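Local coordinates for endo-1,4-b-d-mannanase (Trichoderma reesei, PDB 1QNR), which catalyses the hydrolysis of internal beta-1,4-mannosidic linkages in mannan backbones, as an endo-acting mannanase of glycoside hydrolase family 5, at residues A[2-7]-A[196-201]; A[71-76]-A[121-126]; A[253-258]-A[288-293]; A[304-309]-A[319-324]. One frame throughout, in Å; residues are numbered along the deposited sequence.

In the fold
The chain folds as the TIM barrel of glycoside hydrolase family 5, and the four contacts sample different layers. Contact 1 joins the N-terminal segment to the start of strand 199-201, and contact 4 ties the end of strand 300-309 to the loop after it; both reach the barrel sheet, their centres 26 Å apart. Contact 3 packs two outer helices, its nearest atoms about 5 Å from contact 4. Contact 2 is peripheral, its centre 37 Å from that of contact 3. Contact 1 holds an N-acetylglucosamine directly, through Ser196 and Asn197; in contact 4 the Tyr323 side chain lies about 7 Å from a beta-D-mannopyranose, and in contact 3 that of Trp290 about 12 Å from one.

Contact 1: A[2-7]-A[196-201]; sequences SSFVTI and SNHLVT. With NAG (2-acetamido-2-deoxy-beta-D-glucopyranose), chain G.
Phe4 lies against Asn197 and His198 where the N-terminal segment of this TIM barrel passes the loop leading into barrel strand 199-201. From its CB, which faces Asn197 O, the side chain runs to a ring laid flat on Asn197. Phe4 CG lies anti to the carbonyl carbon (chi1 -69°), which brings it 3.9 Å from Asn197 CB, and CD2 lies beside the same methylene. CD1 approaches His198 NE2 at 3.5 Å, CE1 is shared between that nitrogen and Asn197 CB, CE2 meets Asn197 OD1 and CG, and the tip CZ touches Asn197 CG at 3.4 Å. Asn197 CB sits over the ring centre in a CH-pi contact, and the amide plane is only 4° from that of the ring. The Phe4 and His198 rings make an offset edge-to-face pair, planes at 89°. A flat aromatic suits both neighbours at once. An alanine here would probably uncover the amide face of Asn197 and take the Phe4 edge from the His198 ring, leaving it Trp164.

The polar ends are held from elsewhere: His198 ND1 by Asp195 and NE2 by Ser158 O, while Asn197 ND2 donates to O5 of the N-acetylglucosamine at 3.0 Å and to Ala156 O. That sugar is probably carried by Asn157. Further along, Leu199 spreads its two methyls between Val5 and Ile7, with CD1 4.0 Å from Val5 CG1 and CD2 4.1 Å from Ile7 CD1. No direct hydrogen bond joins the segments; instead one water donates to Val5 O at 2.8 Å and to Asn197 O at 2.9 Å.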
# COMPACT_ATOMS: atom_id res chain seq x y z
N SER A 2 -14.99 16.93 4.12
CA SER A 2 -14.49 15.88 3.24
C SER A 2 -13.98 16.53 1.94
O SER A 2 -14.80 17.17 1.25
CB SER A 2 -15.55 14.83 2.89
OG SER A 2 -14.90 13.72 2.26
N SER A 3 -12.67 16.47 1.68
CA SER A 3 -12.14 17.13 0.45
C SER A 3 -11.14 16.20 -0.23
O SER A 3 -10.86 15.22 0.48
CB SER A 3 -11.42 18.45 0.80
OG SER A 3 -10.54 18.28 1.88
N PHE A 4 -10.50 16.54 -1.37
CA PHE A 4 -9.52 15.55 -1.87
C PHE A 4 -8.24 15.67 -1.04
O PHE A 4 -7.83 16.81 -0.60
CB PHE A 4 -9.16 15.81 -3.37
CG PHE A 4 -10.26 15.55 -4.35
CD1 PHE A 4 -10.84 14.29 -4.48
CD2 PHE A 4 -10.85 16.62 -5.06
CE1 PHE A 4 -11.90 14.09 -5.36
CE2 PHE A 4 -11.88 16.38 -5.98
CZ PHE A 4 -12.39 15.13 -6.16
N VAL A 5 -7.52 14.57 -0.80
CA VAL A 5 -6.24 14.59 -0.07
C VAL A 5 -5.15 15.17 -0.99
O VAL A 5 -4.96 14.82 -2.15
CB VAL A 5 -5.80 13.17 0.40
CG1 VAL A 5 -4.40 13.24 1.05
CG2 VAL A 5 -6.81 12.54 1.35
N THR A 6 -4.46 16.22 -0.43
CA THR A 6 -3.40 16.95 -1.16
C THR A 6 -2.16 17.03 -0.28
O THR A 6 -2.13 16.59 0.88
CB THR A 6 -3.87 18.39 -1.55
OG1 THR A 6 -4.13 19.10 -0.31
CG2 THR A 6 -5.06 18.33 -2.50
N ILE A 7 -1.07 17.59 -0.87
CA ILE A 7 0.16 17.89 -0.13
C ILE A 7 0.30 19.42 0.09
O ILE A 7 0.21 20.13 -0.91
CB ILE A 7 1.36 17.24 -0.88
CG1 ILE A 7 1.27 15.69 -0.70
CG2 ILE A 7 2.71 17.69 -0.31
CD1 ILE A 7 2.19 14.91 -1.62
N SER A 196 -7.28 13.63 -12.32
CA SER A 196 -6.41 14.72 -11.86
C SER A 196 -6.66 15.18 -10.41
O SER A 196 -6.09 16.16 -9.88
CB SER A 196 -6.59 15.96 -12.76
OG SER A 196 -7.94 16.45 -12.75
N ASN A 197 -7.56 14.46 -9.68
CA ASN A 197 -7.90 14.81 -8.34
C ASN A 197 -6.98 14.19 -7.28
O ASN A 197 -6.85 14.75 -6.20
CB ASN A 197 -9.34 14.35 -7.99
CG ASN A 197 -10.39 14.96 -8.91
OD1 ASN A 197 -10.34 16.16 -9.19
ND2 ASN A 197 -11.29 14.07 -9.43
N HIS A 198 -6.40 13.02 -7.59
CA HIS A 198 -5.71 12.21 -6.53
C HIS A 198 -4.22 12.04 -6.69
O HIS A 198 -3.65 12.10 -7.81
CB HIS A 198 -6.36 10.78 -6.51
CG HIS A 198 -7.80 10.79 -6.06
ND1 HIS A 198 -8.86 10.34 -6.88
CD2 HIS A 198 -8.33 11.17 -4.84
CE1 HIS A 198 -9.97 10.47 -6.11
NE2 HIS A 198 -9.70 11.02 -4.91
N LEU A 199 -3.56 11.91 -5.52
CA LEU A 199 -2.14 11.59 -5.46
C LEU A 199 -1.82 10.19 -6.00
O LEU A 199 -2.70 9.30 -6.03
CB LEU A 199 -1.71 11.62 -3.97
CG LEU A 199 -1.92 12.98 -3.27
CD1 LEU A 199 -1.58 12.86 -1.74
CD2 LEU A 199 -1.10 14.11 -3.93
N VAL A 200 -0.60 9.97 -6.51
CA VAL A 200 -0.11 8.70 -7.03
C VAL A 200 1.26 8.40 -6.39
O VAL A 200 2.12 9.26 -6.22
CB VAL A 200 0.01 8.73 -8.55
CG1 VAL A 200 0.46 7.40 -9.19
CG2 VAL A 200 -1.34 9.12 -9.22
N THR A 201 1.49 7.08 -6.07
CA THR A 201 2.76 6.67 -5.46
C THR A 201 3.14 5.27 -6.00
O THR A 201 2.30 4.56 -6.60
CB THR A 201 2.67 6.67 -3.91
OG1 THR A 201 4.00 6.51 -3.33
CG2 THR A 201 1.76 5.57 -3.42
C1 NAG G . -14.43 14.38 -11.98
C2 NAG G . -15.23 15.62 -12.33
C3 NAG G . -14.63 16.09 -13.65
C4 NAG G . -13.10 16.33 -13.52
C5 NAG G . -12.39 15.02 -13.05
C6 NAG G . -10.90 15.23 -12.80
C7 NAG G . -17.65 15.90 -11.98
C8 NAG G . -19.01 15.44 -12.41
N2 NAG G . -16.64 15.15 -12.52
O3 NAG G . -15.27 17.34 -13.99
O4 NAG G . -12.57 16.66 -14.85
O5 NAG G . -13.01 14.66 -11.81
O6 NAG G . -10.28 13.90 -12.60
O7 NAG G . -17.42 16.86 -11.31
O HOH W 1 -5.52 12.21 -3.27
O HOH W 2 -4.39 15.42 -4.85

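Contact 2: A[71-76]-A[121-126]; sequences WFQKLS and NAYVNA
Leu75 and Tyr123 carry the apolar part of this contact, in which the strip around strand 73-74 rests on helix 119-127. Leu75 CD1 stands almost squarely over the centre of the Tyr123 ring, 3.6 Å from the centroid and 11° off the normal, a CH-pi contact. CD2 reaches the ring more marginally, at CE2. The same CD1 methyl also touches Ala122 CB at 4.0 Å. One turn further along the helix, Ala126 CB presses on the backbone, 3.7 Å from Leu75 C and equally near Ser76 N. Alanine suits both helix positions, since its lone methyl lets the loop after strand 73-74 come close. Trp134 also meets the Tyr123 ring edge-to-face.

The polar part is a single hydrogen bond. Gln73 CG lies anti to the backbone N (chi1 179°) and the chain stays extended, so the amide is carried far enough for NE2 to donate to Tyr123 OH over 3.2 Å. The hydroxyl sits somewhat out of the amide plane, and the amide and ring planes are nearly perpendicular. Gln73 NE2 also donates to Asp60 OD1, while Gln73 OE1 accepts from Gln143 NE2. A phenylalanine in place of Tyr123 would probably keep the surface beneath Leu75 but leave one amide N-H of Gln73 without its acceptor.

Backbone oxygens of both segments, Ala122 O and Leu75 O, receive Asn62 ND2. The chemistry thus implies an apolar seat for Leu75 beside a buried glutamine whose amide is gripped by three groups, which probably fixes its rotation.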
# COMPACT_ATOMS: atom_id res chain seq x y z
N TRP A 71 -13.41 -12.68 -6.95
CA TRP A 71 -12.34 -12.49 -7.94
C TRP A 71 -12.53 -11.15 -8.65
O TRP A 71 -13.71 -10.83 -8.93
CB TRP A 71 -12.25 -13.68 -8.95
CG TRP A 71 -13.48 -13.90 -9.79
CD1 TRP A 71 -14.66 -14.47 -9.34
CD2 TRP A 71 -13.67 -13.61 -11.18
NE1 TRP A 71 -15.54 -14.55 -10.41
CE2 TRP A 71 -14.98 -14.00 -11.54
CE3 TRP A 71 -12.85 -12.98 -12.16
CZ2 TRP A 71 -15.45 -13.83 -12.84
CZ3 TRP A 71 -13.32 -12.80 -13.47
CH2 TRP A 71 -14.62 -13.24 -13.79
N PHE A 72 -11.43 -10.37 -8.89
CA PHE A 72 -11.62 -9.08 -9.58
C PHE A 72 -11.24 -9.23 -11.07
O PHE A 72 -11.79 -8.46 -11.88
CB PHE A 72 -10.79 -7.99 -8.93
CG PHE A 72 -11.18 -7.61 -7.47
CD1 PHE A 72 -12.40 -8.01 -6.91
CD2 PHE A 72 -10.33 -6.82 -6.72
CE1 PHE A 72 -12.71 -7.63 -5.58
CE2 PHE A 72 -10.62 -6.43 -5.40
CZ PHE A 72 -11.83 -6.85 -4.86
N GLN A 73 -10.31 -10.10 -11.46
CA GLN A 73 -9.89 -10.20 -12.88
C GLN A 73 -9.42 -11.63 -13.17
O GLN A 73 -8.66 -12.20 -12.35
CB GLN A 73 -8.75 -9.16 -13.09
CG GLN A 73 -8.20 -9.18 -14.54
CD GLN A 73 -7.20 -8.11 -14.82
OE1 GLN A 73 -7.20 -7.39 -15.85
NE2 GLN A 73 -6.15 -7.92 -13.95
N LYS A 74 -9.84 -12.15 -14.36
CA LYS A 74 -9.36 -13.46 -14.84
C LYS A 74 -8.45 -13.18 -16.03
O LYS A 74 -8.85 -12.50 -16.99
CB LYS A 74 -10.58 -14.31 -15.27
CG LYS A 74 -10.04 -15.61 -15.96
CD LYS A 74 -11.17 -16.54 -16.40
CE LYS A 74 -10.57 -17.62 -17.32
NZ LYS A 74 -11.63 -18.43 -18.02
N LEU A 75 -7.21 -13.65 -15.94
CA LEU A 75 -6.16 -13.42 -16.93
C LEU A 75 -6.02 -14.65 -17.81
O LEU A 75 -5.73 -15.71 -17.29
CB LEU A 75 -4.83 -13.06 -16.23
CG LEU A 75 -4.96 -11.70 -15.46
CD1 LEU A 75 -3.80 -11.52 -14.53
CD2 LEU A 75 -5.12 -10.55 -16.46
N SER A 76 -6.22 -14.47 -19.12
CA SER A 76 -6.14 -15.63 -20.06
C SER A 76 -5.54 -15.11 -21.38
O SER A 76 -5.92 -14.06 -21.92
CB SER A 76 -7.64 -16.03 -20.28
OG SER A 76 -7.76 -16.85 -21.40
N ASN A 121 2.85 -13.16 -11.27
CA ASN A 121 2.83 -14.57 -11.73
C ASN A 121 1.56 -14.92 -12.46
O ASN A 121 1.62 -15.69 -13.47
CB ASN A 121 3.05 -15.53 -10.52
CG ASN A 121 3.09 -16.99 -10.95
OD1 ASN A 121 2.22 -17.81 -10.60
ND2 ASN A 121 4.17 -17.27 -11.62
N ALA A 122 0.38 -14.40 -12.09
CA ALA A 122 -0.86 -14.71 -12.83
C ALA A 122 -0.77 -14.09 -14.23
O ALA A 122 -1.29 -14.68 -15.23
CB ALA A 122 -2.06 -14.17 -12.06
N TYR A 123 -0.18 -12.89 -14.43
CA TYR A 123 0.06 -12.35 -15.78
C TYR A 123 1.05 -13.21 -16.54
O TYR A 123 0.81 -13.44 -17.76
CB TYR A 123 0.54 -10.90 -15.62
CG TYR A 123 -0.45 -9.84 -15.24
CD1 TYR A 123 -0.76 -9.63 -13.89
CD2 TYR A 123 -1.10 -9.01 -16.20
CE1 TYR A 123 -1.68 -8.65 -13.50
CE2 TYR A 123 -2.02 -8.03 -15.84
CZ TYR A 123 -2.27 -7.84 -14.48
OH TYR A 123 -3.18 -6.85 -14.13
N VAL A 124 2.14 -13.69 -15.92
CA VAL A 124 3.10 -14.55 -16.64
C VAL A 124 2.41 -15.83 -17.10
O VAL A 124 2.63 -16.28 -18.26
CB VAL A 124 4.28 -14.90 -15.67
CG1 VAL A 124 5.16 -16.03 -16.23
CG2 VAL A 124 5.08 -13.62 -15.41
N ASN A 125 1.54 -16.42 -16.32
CA ASN A 125 0.83 -17.65 -16.77
C ASN A 125 -0.01 -17.38 -18.03
O ASN A 125 -0.12 -18.29 -18.89
CB ASN A 125 -0.13 -18.14 -15.65
CG ASN A 125 0.55 -18.80 -14.47
OD1 ASN A 125 1.72 -19.23 -14.58
ND2 ASN A 125 -0.14 -18.87 -13.34
N ALA A 126 -0.63 -16.19 -18.16
CA ALA A 126 -1.48 -15.91 -19.29
C ALA A 126 -0.70 -15.39 -20.50
O ALA A 126 -1.10 -15.70 -21.64
CB ALA A 126 -2.50 -14.81 -18.95

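Contact 3: A[253-258]-A[288-293]; sequences WGNGWI and APWQTT
Two outer helices of the TIM barrel, 253-267 and 283-295, pack side by side here, with Asn255, Ile258 and Gly254 of the first facing Trp290 and Thr293 of the second. The segments run nearly parallel, their axes 9.3 Å apart and crossing at -22°.

At the outer side the link is polar. Asn255 OD1 lies 2.8 Å from Thr293 OG1, a hydroxyl that also stands 3.0 Å from Pro289 O in its own helix; its one proton can serve either oxygen. Threonine suits the place, offering a hydroxyl to the asparagine and a methyl to the neighbouring isoleucine. Asn255 OD1 also lies at the edge of the Trp290 indole, in its plane and 3.7 Å from CD1. The other end of the Asn255 amide, ND2, donates to Thr252 O, which helps hold the amide with OD1 directed across the gap.

Nearer the barrel the contact is apolar. Ile258 CG1 points anti to the carbonyl carbon (chi1 -66°), and the extended chi2 (162°) carries CD1 to 3.8 Å from Trp290 CB. Its other branch, CG2, meets Thr293 CG2 at 3.9 Å. Gly254 lets the indole come close: its CA is 3.9 Å from Trp290 NE1, and a CB there would clash with that nitrogen, which donates to Tyr251 O. Ile258 and Trp290 both also rest on Phe274 of strand 272-277. Adjacent, nearly parallel helices with apolar residues turned onto the strands are typical of the outer layer of a beta/alpha barrel.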
# COMPACT_ATOMS: atom_id res chain seq x y z
N TRP A 253 18.44 -1.34 13.82
CA TRP A 253 18.86 -0.88 12.48
C TRP A 253 17.71 -0.16 11.77
O TRP A 253 17.89 0.64 10.87
CB TRP A 253 19.34 -2.09 11.67
CG TRP A 253 19.63 -1.93 10.20
CD1 TRP A 253 20.86 -1.68 9.65
CD2 TRP A 253 18.70 -2.05 9.06
NE1 TRP A 253 20.76 -1.63 8.28
CE2 TRP A 253 19.44 -1.84 7.89
CE3 TRP A 253 17.32 -2.30 9.01
CZ2 TRP A 253 18.86 -1.86 6.62
CZ3 TRP A 253 16.73 -2.35 7.73
CH2 TRP A 253 17.49 -2.12 6.58
N GLY A 254 16.45 -0.43 12.15
CA GLY A 254 15.29 0.21 11.52
C GLY A 254 15.24 1.70 11.72
O GLY A 254 14.67 2.39 10.86
N ASN A 255 15.82 2.23 12.81
CA ASN A 255 15.78 3.68 13.01
C ASN A 255 16.58 4.39 11.92
O ASN A 255 16.11 5.40 11.37
CB ASN A 255 16.34 4.05 14.42
CG ASN A 255 15.40 3.43 15.45
OD1 ASN A 255 14.23 3.82 15.64
ND2 ASN A 255 15.84 2.36 16.16
N GLY A 256 17.79 3.89 11.58
CA GLY A 256 18.57 4.50 10.50
C GLY A 256 17.88 4.35 9.13
O GLY A 256 18.00 5.21 8.25
N TRP A 257 17.21 3.19 8.90
CA TRP A 257 16.43 3.00 7.67
C TRP A 257 15.34 4.09 7.51
O TRP A 257 15.19 4.65 6.39
CB TRP A 257 15.79 1.60 7.70
CG TRP A 257 15.03 1.18 6.48
CD1 TRP A 257 13.66 1.07 6.36
CD2 TRP A 257 15.55 0.74 5.21
NE1 TRP A 257 13.28 0.64 5.10
CE2 TRP A 257 14.46 0.41 4.38
CE3 TRP A 257 16.85 0.60 4.69
CZ2 TRP A 257 14.62 -0.11 3.09
CZ3 TRP A 257 17.01 0.13 3.39
CH2 TRP A 257 15.90 -0.22 2.61
N ILE A 258 14.62 4.40 8.60
CA ILE A 258 13.64 5.50 8.51
C ILE A 258 14.35 6.82 8.22
O ILE A 258 13.89 7.62 7.38
CB ILE A 258 12.88 5.58 9.88
CG1 ILE A 258 12.03 4.30 10.09
CG2 ILE A 258 12.01 6.84 9.92
CD1 ILE A 258 11.65 4.13 11.59
N ALA A 288 7.82 0.33 18.94
CA ALA A 288 7.58 1.67 19.53
C ALA A 288 8.68 2.67 19.19
O ALA A 288 8.42 3.84 18.85
CB ALA A 288 7.32 1.52 21.06
N PRO A 289 9.99 2.33 19.28
CA PRO A 289 11.05 3.26 18.90
C PRO A 289 10.99 3.71 17.42
O PRO A 289 11.30 4.88 17.10
CB PRO A 289 12.35 2.50 19.24
CG PRO A 289 11.96 1.47 20.24
CD PRO A 289 10.52 1.07 19.90
N TRP A 290 10.54 2.79 16.54
CA TRP A 290 10.37 3.16 15.13
C TRP A 290 9.29 4.24 14.90
O TRP A 290 9.47 5.17 14.13
CB TRP A 290 10.02 1.94 14.27
CG TRP A 290 10.97 0.77 14.28
CD1 TRP A 290 12.33 0.75 14.66
CD2 TRP A 290 10.69 -0.54 13.86
NE1 TRP A 290 12.84 -0.50 14.53
CE2 TRP A 290 11.86 -1.35 14.00
CE3 TRP A 290 9.55 -1.18 13.29
CZ2 TRP A 290 11.91 -2.70 13.70
CZ3 TRP A 290 9.60 -2.52 12.95
CH2 TRP A 290 10.79 -3.28 13.13
N GLN A 291 8.18 4.08 15.65
CA GLN A 291 7.08 5.06 15.54
C GLN A 291 7.58 6.40 16.08
O GLN A 291 7.29 7.41 15.42
CB GLN A 291 5.90 4.56 16.42
CG GLN A 291 5.30 3.27 15.89
CD GLN A 291 4.05 2.87 16.69
OE1 GLN A 291 4.03 3.06 17.95
NE2 GLN A 291 3.09 2.29 15.98
N THR A 292 8.38 6.41 17.17
CA THR A 292 8.89 7.71 17.63
C THR A 292 9.89 8.31 16.65
O THR A 292 9.85 9.55 16.39
CB THR A 292 9.59 7.50 19.00
OG1 THR A 292 8.56 7.15 19.95
CG2 THR A 292 10.31 8.78 19.47
N THR A 293 10.78 7.53 16.06
CA THR A 293 11.68 8.05 15.04
C THR A 293 10.91 8.67 13.88
O THR A 293 11.21 9.79 13.42
CB THR A 293 12.66 6.95 14.61
OG1 THR A 293 13.45 6.48 15.73
CG2 THR A 293 13.60 7.38 13.48

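Contact 4: A[304-309]-A[319-324]; sequences MFWQWG and NSDPYT
The peptide bond between Trp306 and Gln307 is cis, although no proline follows, and both side chains flanking it meet Asp321. The cis bend lays Gln307 CB over one face of the Trp306 indole, offset toward its rim. Trp306 CG lies anti to the backbone N (chi1 -178°), and the indole's edge faces the loop, where NE1 donates to Asp321 OD2 at 2.9 Å. This bond is nearly straight (166°), lies close to the ring plane and reaches the oxygen on its syn side. Gln307 NE2 gives Asp321 OD1 a weak hydrogen bond of 3.2 Å. The carboxylate thus takes two side-chain donors from across the contact, with the backbone N of Tyr323 as a third, and a short, forked aspartate suits that place.

Asp321 opens a type I turn that ends at Thr324, and its OD1 accepts from Tyr323 N at 3.0 Å, from above the carboxylate plane, closing an Asx turn. Thr324 OG1 accepts from Asp321 N and donates to a water that also binds Trp308 O and Asn319 O. Thr324 CG2 packs 3.5 Å from Gly309 CA; a side chain on that glycine would strike it. Tyr323 CB lies in the indole plane, 3.7 Å from Trp306 CD1, and Tyr323 O accepts a weak bond from Gln307 N.

The Trp306 side chain lies about 4 Å from a glycerol, probably from the crystallisation liquor, though such molecules often mark pockets. A tryptophan followed by a cis peptide at the end of a barrel strand, probably beside the substrate cleft, is typical of family 5 glycoside hydrolases.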
# COMPACT_ATOMS: atom_id res chain seq x y z
N MET A 304 2.16 3.58 8.79
CA MET A 304 1.06 2.57 8.78
C MET A 304 1.64 1.23 9.13
O MET A 304 2.38 0.58 8.34
CB MET A 304 0.42 2.51 7.36
CG MET A 304 -0.01 3.92 6.91
SD MET A 304 -0.58 4.11 5.20
CE MET A 304 -2.09 3.23 5.34
N PHE A 305 1.31 0.69 10.32
CA PHE A 305 1.83 -0.63 10.70
C PHE A 305 1.19 -1.74 9.87
O PHE A 305 0.04 -1.63 9.39
CB PHE A 305 1.63 -0.90 12.22
CG PHE A 305 0.19 -0.94 12.72
CD1 PHE A 305 -0.51 0.22 13.04
CD2 PHE A 305 -0.49 -2.16 12.77
CE1 PHE A 305 -1.80 0.14 13.56
CE2 PHE A 305 -1.83 -2.21 13.27
CZ PHE A 305 -2.48 -1.05 13.61
N TRP A 306 1.95 -2.86 9.71
CA TRP A 306 1.40 -4.10 9.16
C TRP A 306 1.16 -5.04 10.33
O TRP A 306 2.18 -5.44 11.00
CB TRP A 306 2.39 -4.73 8.12
CG TRP A 306 1.79 -6.00 7.53
CD1 TRP A 306 1.82 -7.26 8.07
CD2 TRP A 306 1.08 -6.13 6.28
NE1 TRP A 306 1.15 -8.15 7.26
CE2 TRP A 306 0.70 -7.48 6.12
CE3 TRP A 306 0.76 -5.20 5.26
CZ2 TRP A 306 -0.03 -7.94 5.04
CZ3 TRP A 306 0.09 -5.69 4.11
CH2 TRP A 306 -0.33 -7.04 4.00
N GLN A 307 -0.07 -5.39 10.77
CA GLN A 307 -1.32 -5.05 10.07
C GLN A 307 -2.47 -5.13 11.09
O GLN A 307 -2.34 -5.70 12.19
CB GLN A 307 -1.63 -6.07 8.95
CG GLN A 307 -1.83 -7.55 9.45
CD GLN A 307 -2.37 -8.48 8.35
OE1 GLN A 307 -3.13 -8.14 7.45
NE2 GLN A 307 -1.99 -9.80 8.44
N TRP A 308 -3.64 -4.53 10.71
CA TRP A 308 -4.84 -4.65 11.55
C TRP A 308 -5.38 -6.07 11.64
O TRP A 308 -5.43 -6.76 10.61
CB TRP A 308 -5.94 -3.73 10.89
CG TRP A 308 -7.14 -3.42 11.78
CD1 TRP A 308 -8.33 -4.06 11.83
CD2 TRP A 308 -7.12 -2.44 12.84
NE1 TRP A 308 -9.14 -3.46 12.82
CE2 TRP A 308 -8.37 -2.49 13.49
CE3 TRP A 308 -6.15 -1.49 13.25
CZ2 TRP A 308 -8.73 -1.63 14.56
CZ3 TRP A 308 -6.51 -0.63 14.32
CH2 TRP A 308 -7.79 -0.73 14.97
N GLY A 309 -5.81 -6.47 12.85
CA GLY A 309 -6.59 -7.73 13.02
C GLY A 309 -7.90 -7.37 13.74
O GLY A 309 -7.89 -6.45 14.57
N ASN A 319 -8.60 -12.60 8.51
CA ASN A 319 -7.29 -13.15 8.10
C ASN A 319 -6.22 -12.56 9.00
O ASN A 319 -6.34 -11.39 9.52
CB ASN A 319 -7.01 -12.71 6.60
CG ASN A 319 -7.76 -13.57 5.60
OD1 ASN A 319 -8.78 -14.23 5.85
ND2 ASN A 319 -7.31 -13.51 4.33
N SER A 320 -5.07 -13.19 9.22
CA SER A 320 -4.01 -12.73 10.11
C SER A 320 -2.67 -13.40 9.83
O SER A 320 -2.66 -14.40 9.06
CB SER A 320 -4.41 -12.97 11.59
OG SER A 320 -4.44 -14.40 11.88
N ASP A 321 -1.61 -12.86 10.38
CA ASP A 321 -0.25 -13.43 10.26
C ASP A 321 0.51 -13.09 11.53
O ASP A 321 -0.06 -12.50 12.51
CB ASP A 321 0.40 -12.91 8.96
CG ASP A 321 0.79 -11.43 8.97
OD1 ASP A 321 0.66 -10.73 9.99
OD2 ASP A 321 1.23 -11.03 7.81
N PRO A 322 1.79 -13.41 11.70
CA PRO A 322 2.53 -13.17 12.96
C PRO A 322 2.74 -11.70 13.28
O PRO A 322 3.26 -11.39 14.36
CB PRO A 322 3.87 -13.93 12.72
CG PRO A 322 3.44 -15.05 11.75
CD PRO A 322 2.53 -14.33 10.75
N TYR A 323 2.43 -10.77 12.35
CA TYR A 323 2.57 -9.33 12.59
C TYR A 323 1.23 -8.70 12.90
O TYR A 323 1.15 -7.44 13.09
CB TYR A 323 3.07 -8.77 11.21
CG TYR A 323 4.48 -9.23 10.81
CD1 TYR A 323 5.59 -8.84 11.55
CD2 TYR A 323 4.62 -9.97 9.66
CE1 TYR A 323 6.91 -9.21 11.14
CE2 TYR A 323 5.93 -10.31 9.22
CZ TYR A 323 7.01 -9.95 10.01
OH TYR A 323 8.29 -10.30 9.56
N THR A 324 0.14 -9.44 12.98
CA THR A 324 -1.17 -8.82 13.29
C THR A 324 -1.21 -8.21 14.68
O THR A 324 -0.76 -8.78 15.71
CB THR A 324 -2.25 -9.93 13.15
OG1 THR A 324 -2.38 -10.30 11.79
CG2 THR A 324 -3.60 -9.44 13.71
O HOH W 3 -4.66 -9.43 10.58